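Local coordinates for flagellar motor switch protein FliG (Aquifex aeolicus, PDB 3HJL) that probably forms part of the rotor-mounted switch complex (C ring) of the flagellar motor, which helps set the direction of flagellar rotation in chemotaxis, at residues Leu49-Glu54 and Lys86-Thr92; Leu110-Glu114 and Gln139-Lys144; Lys14-Leu18 and Glu63-Ile68; Thr262-Ala266 and Ala308-Val312. Residue numbers count along the deposited sequence, not the author numbering.

Overall arrangement
All four contacts join pieces of an all-helical, elongated chain (radius of gyration 38 Å). Interactions 1 and 3 belong to one N-terminal helical unit: their segments alternate along the sequence, their centres lie 15 Å apart, and they touch where Val-17 CG2 meets Leu-49 CD1 at 3.7 Å and Val-88 CG1 at 4.0 Å. Interaction 2 follows in series, its centre 34 Å from that of interaction 1, and ties the far end of helix 93-114 to the middle domain. Interaction 4, in the C-terminal domain, lies across the chain's centre, 72 Å from interaction 1 and 80 Å from interaction 3, centre to centre. None of them involves the EHPQR motif (Glu-128 to Gln-131 and Arg-163).

Interaction 1. Residues Leu49-Glu54 and Lys86-Thr92; sequences LESVPE and KKVIPPT
Two interhelical connections cross here, closest at Ser-51 and Pro-90, whose CA atoms are 4.8 Å apart. Residues 49-53 are extended, with phi from -50 to -138° and psi from 133 to 152°; Pro-53 is the N-cap residue of helix 54-70. The other segment finishes helix 78-88, leaves helical angles at Ile-89 and runs extended to Thr-92. Along this second segment Lys-86 comes first, chi2 to chi4 all t; its NZ forms a salt bridge to Glu-54 OE2 at 3.4 Å, the hydrogen bond in it weak, and Glu-58 is the stronger partner. Val-88 CG1 packs at 3.7 Å on CD1 of Leu-49 (mt). Ile-89 (mt) puts CG2 3.7 Å from Val-52 CG2, while its CG1 is 4.2 Å from Leu-49 CD1. Pro-90 lays its ring on Leu-49, CD to CB 4.1 Å, and its carbonyl O takes a weak hydrogen bond from Val-52 N (3.3 Å, 159°) plus a CA-H...O contact from Ser-51 CA at 3.4 Å. Thr-92 (chi1 p) sets CG2 3.6 Å from Pro-53 N while its OG1 N-caps helix 93-114 through Glu-95 N. The connection between helices 36-47 and 54-70 thus packs against the end of helix 78-88 and the linker into helix 93-114, within the all-helical N-terminal domain: Val-52 and Ile-89 lean on Ile-57 of helix 54-70, and Leu-49 and Val-88 on Val-17 of helix 7-21.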
# COMPACT_ATOMS: atom_id res chain seq x y z
N LEU A 49 24.64 -34.53 -2.87
CA LEU A 49 23.17 -34.53 -2.87
C LEU A 49 22.58 -33.45 -3.77
O LEU A 49 23.11 -32.33 -3.85
CB LEU A 49 22.61 -34.33 -1.46
CG LEU A 49 22.64 -35.47 -0.44
CD1 LEU A 49 22.26 -34.93 0.95
CD2 LEU A 49 21.71 -36.61 -0.84
N GLU A 50 21.49 -33.79 -4.46
CA GLU A 50 20.73 -32.82 -5.24
C GLU A 50 20.01 -31.87 -4.29
O GLU A 50 19.69 -32.23 -3.16
CB GLU A 50 19.70 -33.52 -6.15
CG GLU A 50 20.27 -34.06 -7.45
CD GLU A 50 19.21 -34.78 -8.28
OE1 GLU A 50 18.76 -34.22 -9.31
OE2 GLU A 50 18.78 -35.88 -7.86
N SER A 51 19.77 -30.64 -4.76
CA SER A 51 19.06 -29.65 -3.96
C SER A 51 17.57 -29.99 -3.94
O SER A 51 17.04 -30.53 -4.92
CB SER A 51 19.27 -28.25 -4.54
OG SER A 51 18.83 -28.19 -5.88
N VAL A 52 16.91 -29.69 -2.82
CA VAL A 52 15.49 -30.00 -2.64
C VAL A 52 14.77 -28.84 -1.95
O VAL A 52 15.29 -28.30 -0.97
CB VAL A 52 15.31 -31.24 -1.74
CG1 VAL A 52 13.84 -31.56 -1.55
CG2 VAL A 52 16.06 -32.44 -2.33
N PRO A 53 13.58 -28.42 -2.48
CA PRO A 53 12.78 -27.38 -1.83
C PRO A 53 12.54 -27.63 -0.34
O PRO A 53 12.44 -28.78 0.09
CB PRO A 53 11.46 -27.44 -2.59
CG PRO A 53 11.84 -27.90 -3.95
CD PRO A 53 12.98 -28.84 -3.76
N GLU A 54 12.47 -26.55 0.44
CA GLU A 54 12.36 -26.63 1.90
C GLU A 54 11.17 -27.46 2.39
O GLU A 54 11.32 -28.25 3.32
CB GLU A 54 12.30 -25.23 2.51
CG GLU A 54 12.39 -25.22 4.02
CD GLU A 54 12.57 -23.83 4.58
OE1 GLU A 54 12.14 -22.86 3.92
OE2 GLU A 54 13.14 -23.72 5.69
N LYS A 86 18.09 -30.38 7.27
CA LYS A 86 18.02 -29.14 6.48
C LYS A 86 19.39 -28.49 6.20
O LYS A 86 19.51 -27.73 5.24
CB LYS A 86 17.06 -28.11 7.11
CG LYS A 86 15.59 -28.46 6.92
CD LYS A 86 14.68 -27.35 7.40
CE LYS A 86 13.26 -27.57 6.91
NZ LYS A 86 12.30 -26.55 7.46
N LYS A 87 20.40 -28.79 7.03
CA LYS A 87 21.77 -28.32 6.77
C LYS A 87 22.49 -29.19 5.74
O LYS A 87 23.28 -28.70 4.94
CB LYS A 87 22.61 -28.28 8.06
CG LYS A 87 22.00 -27.54 9.27
CD LYS A 87 21.26 -26.24 8.93
CE LYS A 87 22.17 -25.17 8.32
NZ LYS A 87 21.46 -23.87 8.14
N VAL A 88 22.21 -30.49 5.77
CA VAL A 88 22.84 -31.46 4.88
C VAL A 88 22.35 -31.29 3.44
O VAL A 88 23.15 -31.13 2.52
CB VAL A 88 22.53 -32.91 5.35
CG1 VAL A 88 23.14 -33.94 4.39
CG2 VAL A 88 23.05 -33.14 6.77
N ILE A 89 21.03 -31.33 3.26
CA ILE A 89 20.40 -31.25 1.93
C ILE A 89 20.43 -29.78 1.48
O ILE A 89 19.77 -28.95 2.10
CB ILE A 89 18.92 -31.76 1.96
CG1 ILE A 89 18.84 -33.18 2.57
CG2 ILE A 89 18.33 -31.75 0.55
CD1 ILE A 89 17.42 -33.74 2.66
N PRO A 90 21.17 -29.46 0.39
CA PRO A 90 21.32 -28.04 -0.00
C PRO A 90 20.05 -27.38 -0.56
O PRO A 90 19.13 -28.09 -0.97
CB PRO A 90 22.41 -28.09 -1.07
CG PRO A 90 22.31 -29.45 -1.65
CD PRO A 90 21.89 -30.35 -0.54
N PRO A 91 20.00 -26.03 -0.57
CA PRO A 91 18.83 -25.33 -1.08
C PRO A 91 18.88 -25.20 -2.61
O PRO A 91 19.94 -25.32 -3.21
CB PRO A 91 18.94 -23.96 -0.42
CG PRO A 91 20.38 -23.74 -0.27
CD PRO A 91 21.02 -25.08 -0.08
N THR A 92 17.72 -24.93 -3.21
CA THR A 92 17.59 -24.83 -4.67
C THR A 92 18.03 -23.44 -5.15
O THR A 92 18.12 -22.50 -4.36
CB THR A 92 16.12 -25.06 -5.11
OG1 THR A 92 15.30 -24.00 -4.61
CG2 THR A 92 15.58 -26.37 -4.58

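Interaction 2. Residues Leu110-Glu114 and Gln139-Lys144; sequences LKEIE and QLSPKK
This contact joins helix 93-114, helical through residues 110-114, to the turn 139-141 that starts helix 142-150 in the middle domain. CA atoms pair as Leu-110 with Leu-140 at 7.1 Å and Glu-114 with Lys-144 at 6.9 Å. Polar bonding centres on Glu-114: with chi1 between wells at -130° and chi2 p, its OE2 accepts from both Ser-141 N (3.1 Å, 158°) and Ser-141 OG (3.1 Å). Ser-141 (chi1 p) is the N-cap, its OG taking a weak capping bond from Lys-144 N at 3.4 Å; the carboxylate thus holds a helix start. The Lys-144 chain passes Glu-114, with Lys-144 CE 2.9 Å from Glu-114 O, and its NZ hydrogen-bonds to Val-116 O and Ser-118 OG. Among apolar contacts, Leu-140 (mt) brings CD2 to 3.9 Å from Ile-113 CG2 and 4.4 Å from Leu-110 CD2. Helix 172-193 touches both segments, Ala-179 packing on Leu-110 and Ile-113, and Val-175 on Gln-139.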
# COMPACT_ATOMS: atom_id res chain seq x y z
N LEU A 110 16.60 0.98 1.88
CA LEU A 110 17.59 1.72 2.68
C LEU A 110 18.35 2.78 1.86
O LEU A 110 18.78 3.79 2.41
CB LEU A 110 18.53 0.75 3.41
CG LEU A 110 17.90 -0.20 4.47
CD1 LEU A 110 18.98 -1.10 5.08
CD2 LEU A 110 17.17 0.53 5.60
N LYS A 111 18.48 2.58 0.54
CA LYS A 111 19.04 3.61 -0.34
C LYS A 111 18.12 4.85 -0.43
O LYS A 111 18.61 5.97 -0.53
CB LYS A 111 19.30 3.07 -1.75
CG LYS A 111 20.57 2.26 -1.89
CD LYS A 111 20.74 1.77 -3.33
CE LYS A 111 22.02 0.97 -3.51
NZ LYS A 111 22.26 0.62 -4.94
N GLU A 112 16.81 4.63 -0.45
CA GLU A 112 15.84 5.72 -0.42
C GLU A 112 15.89 6.49 0.89
O GLU A 112 15.68 7.71 0.91
CB GLU A 112 14.42 5.21 -0.67
CG GLU A 112 14.18 4.67 -2.06
CD GLU A 112 14.31 5.73 -3.15
OE1 GLU A 112 13.72 6.84 -3.01
OE2 GLU A 112 14.98 5.44 -4.16
N ILE A 113 16.11 5.77 1.99
CA ILE A 113 16.32 6.36 3.32
C ILE A 113 17.59 7.22 3.35
O ILE A 113 17.63 8.27 4.00
CB ILE A 113 16.44 5.22 4.43
CG1 ILE A 113 15.09 4.61 4.75
CG2 ILE A 113 17.04 5.77 5.70
CD1 ILE A 113 14.13 5.56 5.50
N GLU A 114 18.63 6.75 2.67
CA GLU A 114 19.92 7.42 2.58
C GLU A 114 19.81 8.77 1.84
O GLU A 114 20.61 9.67 2.07
CB GLU A 114 20.94 6.52 1.85
CG GLU A 114 22.29 6.33 2.55
CD GLU A 114 22.22 5.31 3.67
OE1 GLU A 114 21.11 5.05 4.17
OE2 GLU A 114 23.28 4.78 4.07
N GLN A 139 21.89 -0.73 10.26
CA GLN A 139 21.81 -1.08 8.83
C GLN A 139 22.18 0.04 7.86
O GLN A 139 22.20 -0.20 6.66
CB GLN A 139 20.39 -1.57 8.50
CG GLN A 139 19.97 -2.81 9.26
CD GLN A 139 20.91 -3.96 9.05
OE1 GLN A 139 20.91 -4.59 7.99
NE2 GLN A 139 21.75 -4.22 10.04
N LEU A 140 22.45 1.25 8.36
CA LEU A 140 22.79 2.39 7.52
C LEU A 140 24.31 2.50 7.37
O LEU A 140 25.05 1.84 8.07
CB LEU A 140 22.24 3.69 8.10
CG LEU A 140 20.73 3.81 8.27
CD1 LEU A 140 20.41 5.17 8.91
CD2 LEU A 140 20.01 3.64 6.95
N SER A 141 24.75 3.35 6.44
CA SER A 141 26.17 3.58 6.24
C SER A 141 26.68 4.38 7.45
O SER A 141 25.93 5.18 8.00
CB SER A 141 26.43 4.35 4.93
OG SER A 141 26.07 5.71 5.03
N PRO A 142 27.92 4.11 7.90
CA PRO A 142 28.51 4.82 9.06
C PRO A 142 28.35 6.34 9.05
O PRO A 142 28.16 6.94 10.12
CB PRO A 142 29.99 4.46 8.98
CG PRO A 142 30.04 3.16 8.27
CD PRO A 142 28.83 3.06 7.39
N LYS A 143 28.44 6.96 7.87
CA LYS A 143 28.30 8.40 7.77
C LYS A 143 26.84 8.86 7.91
O LYS A 143 26.60 9.91 8.48
CB LYS A 143 28.92 8.96 6.48
CG LYS A 143 28.92 10.51 6.38
CD LYS A 143 29.59 11.22 7.61
CE LYS A 143 29.38 12.73 7.59
NZ LYS A 143 29.59 13.35 8.93
N LYS A 144 25.88 8.08 7.39
CA LYS A 144 24.46 8.38 7.63
C LYS A 144 24.09 8.27 9.09
O LYS A 144 23.48 9.18 9.64
CB LYS A 144 23.50 7.47 6.83
CG LYS A 144 22.80 8.14 5.68
CD LYS A 144 21.90 9.30 6.10
CE LYS A 144 21.31 9.97 4.89
NZ LYS A 144 20.91 11.35 5.09

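Interaction 3. Residues Lys14-Leu18 and Glu63-Ile68; sequences KAAVL and ELLDEI
One lysine bridges two glutamates a helical turn apart: Lys-14 NZ sits 2.9 Å from Glu-63 OE1 and 2.8 Å from Glu-67 OE1, both hydrogen-bonded salt bridges. To get there Lys-14 leaves helix 7-21 with chi1 m and chi2 to chi4 all t, fully stretched, while Glu-63 and Glu-67, each with chi1 and chi2 t, bring their carboxylates to meet it. The i to i+4 spacing of the two acids puts both on one side of helix 54-70, and the three residues form a salt-bridge network over an apolar contact. Both helices belong to the all-helical N-terminal domain of FliG, and here they cross almost at right angles: the axes of the segments 14-18 and 63-68 are 11.9 Å apart at closest approach, with a crossing angle of -87°, so long side chains must span the gap. The nearest CA atoms are those of Lys-14 and Leu-64, at 7.9 Å. Leu-64 (chi1 -92°, chi2 t) fills the middle: its CD2 is 3.9 Å from Leu-18 CD2 and 4.1 Å from Lys-14 CG, and its CD1 is 4.1 Å from Val-17 CG1. Leu-18 (mt) also sets CD2 3.6 Å from CG2 of Ile-68 (chi1 p, chi2 t). Helix 78-88 closes the apolar side, with Ile-85 against Val-17 and Leu-64 and Phe-81 against Ile-68.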
# COMPACT_ATOMS: atom_id res chain seq x y z
N LYS A 14 20.09 -41.69 1.97
CA LYS A 14 19.43 -41.66 3.29
C LYS A 14 20.43 -41.99 4.39
O LYS A 14 20.49 -41.29 5.39
CB LYS A 14 18.27 -42.66 3.36
CG LYS A 14 16.97 -42.17 2.77
CD LYS A 14 15.86 -43.18 3.02
CE LYS A 14 14.50 -42.61 2.68
NZ LYS A 14 13.40 -43.52 3.08
N ALA A 15 21.17 -43.09 4.22
CA ALA A 15 22.24 -43.47 5.16
C ALA A 15 23.22 -42.31 5.41
O ALA A 15 23.60 -42.04 6.55
CB ALA A 15 22.99 -44.68 4.63
N ALA A 16 23.62 -41.63 4.33
CA ALA A 16 24.51 -40.46 4.40
C ALA A 16 23.91 -39.33 5.24
O ALA A 16 24.59 -38.75 6.08
CB ALA A 16 24.83 -39.95 2.99
N VAL A 17 22.64 -39.03 5.00
CA VAL A 17 21.94 -37.98 5.73
C VAL A 17 21.73 -38.36 7.19
O VAL A 17 21.93 -37.53 8.07
CB VAL A 17 20.59 -37.60 5.06
CG1 VAL A 17 19.86 -36.55 5.89
CG2 VAL A 17 20.82 -37.07 3.63
N LEU A 18 21.35 -39.61 7.44
CA LEU A 18 21.21 -40.14 8.81
C LEU A 18 22.50 -40.01 9.60
O LEU A 18 22.49 -39.53 10.74
CB LEU A 18 20.76 -41.60 8.81
CG LEU A 18 19.29 -41.94 8.57
CD1 LEU A 18 19.10 -43.47 8.49
CD2 LEU A 18 18.40 -41.36 9.68
N GLU A 63 9.60 -38.27 7.23
CA GLU A 63 9.57 -39.66 6.80
C GLU A 63 10.71 -40.40 7.49
O GLU A 63 10.47 -41.40 8.16
CB GLU A 63 9.69 -39.79 5.28
CG GLU A 63 9.31 -41.19 4.77
CD GLU A 63 10.03 -41.59 3.49
OE1 GLU A 63 11.29 -41.63 3.50
OE2 GLU A 63 9.34 -41.94 2.51
N LEU A 64 11.94 -39.89 7.33
CA LEU A 64 13.15 -40.45 7.98
C LEU A 64 13.00 -40.61 9.48
O LEU A 64 13.45 -41.61 10.03
CB LEU A 64 14.39 -39.56 7.73
CG LEU A 64 15.31 -39.81 6.54
CD1 LEU A 64 16.40 -38.73 6.49
CD2 LEU A 64 15.95 -41.18 6.63
N LEU A 65 12.43 -39.60 10.13
CA LEU A 65 12.21 -39.63 11.57
C LEU A 65 11.25 -40.77 11.96
O LEU A 65 11.53 -41.52 12.88
CB LEU A 65 11.69 -38.28 12.06
CG LEU A 65 11.56 -38.03 13.57
CD1 LEU A 65 12.91 -38.16 14.28
CD2 LEU A 65 10.96 -36.65 13.81
N ASP A 66 10.14 -40.89 11.22
CA ASP A 66 9.17 -41.97 11.45
C ASP A 66 9.74 -43.36 11.14
O ASP A 66 9.43 -44.34 11.81
CB ASP A 66 7.91 -41.74 10.60
CG ASP A 66 6.82 -42.77 10.85
OD1 ASP A 66 6.42 -42.95 12.03
OD2 ASP A 66 6.36 -43.40 9.87
N GLU A 67 10.59 -43.41 10.12
CA GLU A 67 11.22 -44.64 9.65
C GLU A 67 12.20 -45.21 10.69
O GLU A 67 12.17 -46.40 10.99
CB GLU A 67 11.96 -44.36 8.33
CG GLU A 67 12.18 -45.54 7.43
CD GLU A 67 12.47 -45.11 5.99
OE1 GLU A 67 13.56 -44.55 5.73
OE2 GLU A 67 11.60 -45.34 5.12
N ILE A 68 13.05 -44.34 11.24
CA ILE A 68 14.05 -44.73 12.26
C ILE A 68 13.44 -44.96 13.66
O ILE A 68 14.02 -45.70 14.46
CB ILE A 68 15.27 -43.76 12.33
CG1 ILE A 68 14.88 -42.38 12.88
CG2 ILE A 68 15.94 -43.67 10.98
CD1 ILE A 68 15.83 -41.25 12.48

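Interaction 4. Residues Thr262-Ala266 and Ala308-Val312; sequences TLMIA and AQRQV
This is close helix-helix packing through small residues, between helix 260-268 and the long helix 302-320 in the C-terminal domain. The axes of the segments 262-266 and 308-312 approach to 8.3 Å and cross at -121°, and the backbones come nearest at Ala-266 and Gln-309, with CA atoms 4.6 Å apart. Two alanines make this possible. Ala-308 CB presses into the first helix, 3.2 Å from Thr-262 O, 3.6 Å from Ala-266 N, 3.8 Å from Ile-265 CG2 and 3.8 Å from Ala-266 CB. In return, Ala-266 CB lies 3.8 Å from Gln-309 CG and 4.0 Å from Val-312 CG2. Val-312 (chi1 t) also meets Leu-263 (tp), CG2 to CD1 at 4.2 Å. At one edge Thr-262 (chi1 m) places CG2 3.2 Å from OE1 of Gln-311 (chi1 m, chi2 t), while its OG1 bonds to Asp-259. The polar tie across the pair is Gln-309 (chi1 m, chi2 t), whose NE2 donates to Ala-266 O at 3.0 Å and 168°, with a weak second bond to Gly-269 O just beyond that helix. Phe-290 of helix 284-296 packs on Leu-263, and Leu-297 and Val-300 on Ile-265. The geometry is that of a close, alanine-mediated crossing of two helices, here within the all-helical C-terminal domain of FliG.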
# COMPACT_ATOMS: atom_id res chain seq x y z
N THR A 262 -38.14 18.68 -6.71
CA THR A 262 -36.68 18.64 -6.87
C THR A 262 -36.07 20.04 -6.82
O THR A 262 -35.09 20.27 -6.11
CB THR A 262 -36.26 17.96 -8.20
OG1 THR A 262 -36.82 16.64 -8.26
CG2 THR A 262 -34.74 17.88 -8.32
N LEU A 263 -36.68 20.98 -7.56
CA LEU A 263 -36.21 22.37 -7.58
C LEU A 263 -36.37 23.06 -6.21
O LEU A 263 -35.50 23.81 -5.80
CB LEU A 263 -36.96 23.18 -8.65
CG LEU A 263 -36.42 24.59 -8.92
CD1 LEU A 263 -35.00 24.52 -9.47
CD2 LEU A 263 -37.32 25.38 -9.87
N MET A 264 -37.50 22.85 -5.55
CA MET A 264 -37.73 23.39 -4.21
C MET A 264 -36.65 22.96 -3.23
O MET A 264 -36.07 23.80 -2.54
CB MET A 264 -39.08 22.94 -3.65
CG MET A 264 -40.26 23.79 -4.09
SD MET A 264 -41.86 23.34 -3.38
CE MET A 264 -41.41 22.71 -1.79
N ILE A 265 -36.41 21.65 -3.19
CA ILE A 265 -35.41 21.04 -2.30
C ILE A 265 -34.00 21.55 -2.60
O ILE A 265 -33.26 21.90 -1.68
CB ILE A 265 -35.44 19.49 -2.40
CG1 ILE A 265 -36.75 18.93 -1.82
CG2 ILE A 265 -34.25 18.87 -1.65
CD1 ILE A 265 -36.80 18.95 -0.29
N ALA A 266 -33.66 21.59 -3.89
CA ALA A 266 -32.37 22.14 -4.36
C ALA A 266 -32.15 23.58 -3.92
O ALA A 266 -31.02 23.95 -3.58
CB ALA A 266 -32.30 22.07 -5.88
N ALA A 308 -30.76 16.86 -5.05
CA ALA A 308 -31.64 17.66 -5.89
C ALA A 308 -30.85 18.70 -6.70
O ALA A 308 -31.15 18.95 -7.87
CB ALA A 308 -32.71 18.34 -5.05
N GLN A 309 -29.83 19.30 -6.08
CA GLN A 309 -28.95 20.25 -6.79
C GLN A 309 -28.21 19.62 -7.98
O GLN A 309 -28.19 20.21 -9.07
CB GLN A 309 -27.95 20.91 -5.83
CG GLN A 309 -28.56 22.06 -5.05
CD GLN A 309 -27.57 22.82 -4.21
OE1 GLN A 309 -26.37 22.55 -4.25
NE2 GLN A 309 -28.06 23.80 -3.46
N ARG A 310 -27.64 18.42 -7.79
CA ARG A 310 -26.99 17.71 -8.91
C ARG A 310 -27.98 17.25 -9.97
O ARG A 310 -27.61 17.14 -11.14
CB ARG A 310 -26.10 16.54 -8.43
CG ARG A 310 -26.82 15.35 -7.81
CD ARG A 310 -25.84 14.23 -7.46
NE ARG A 310 -24.94 14.60 -6.36
CZ ARG A 310 -25.05 14.22 -5.07
NH1 ARG A 310 -26.02 13.39 -4.65
NH2 ARG A 310 -24.15 14.65 -4.19
N GLN A 311 -29.22 16.96 -9.57
CA GLN A 311 -30.29 16.59 -10.51
C GLN A 311 -30.65 17.76 -11.44
O GLN A 311 -30.83 17.58 -12.64
CB GLN A 311 -31.54 16.08 -9.78
CG GLN A 311 -31.45 14.62 -9.34
CD GLN A 311 -32.67 14.13 -8.56
OE1 GLN A 311 -33.53 14.92 -8.16
NE2 GLN A 311 -32.74 12.83 -8.34
N VAL A 312 -30.73 18.96 -10.87
CA VAL A 312 -30.95 20.18 -11.65
C VAL A 312 -29.77 20.41 -12.61
O VAL A 312 -29.98 20.77 -13.77
CB VAL A 312 -31.12 21.43 -10.73
CG1 VAL A 312 -31.21 22.72 -11.54
CG2 VAL A 312 -32.35 21.27 -9.83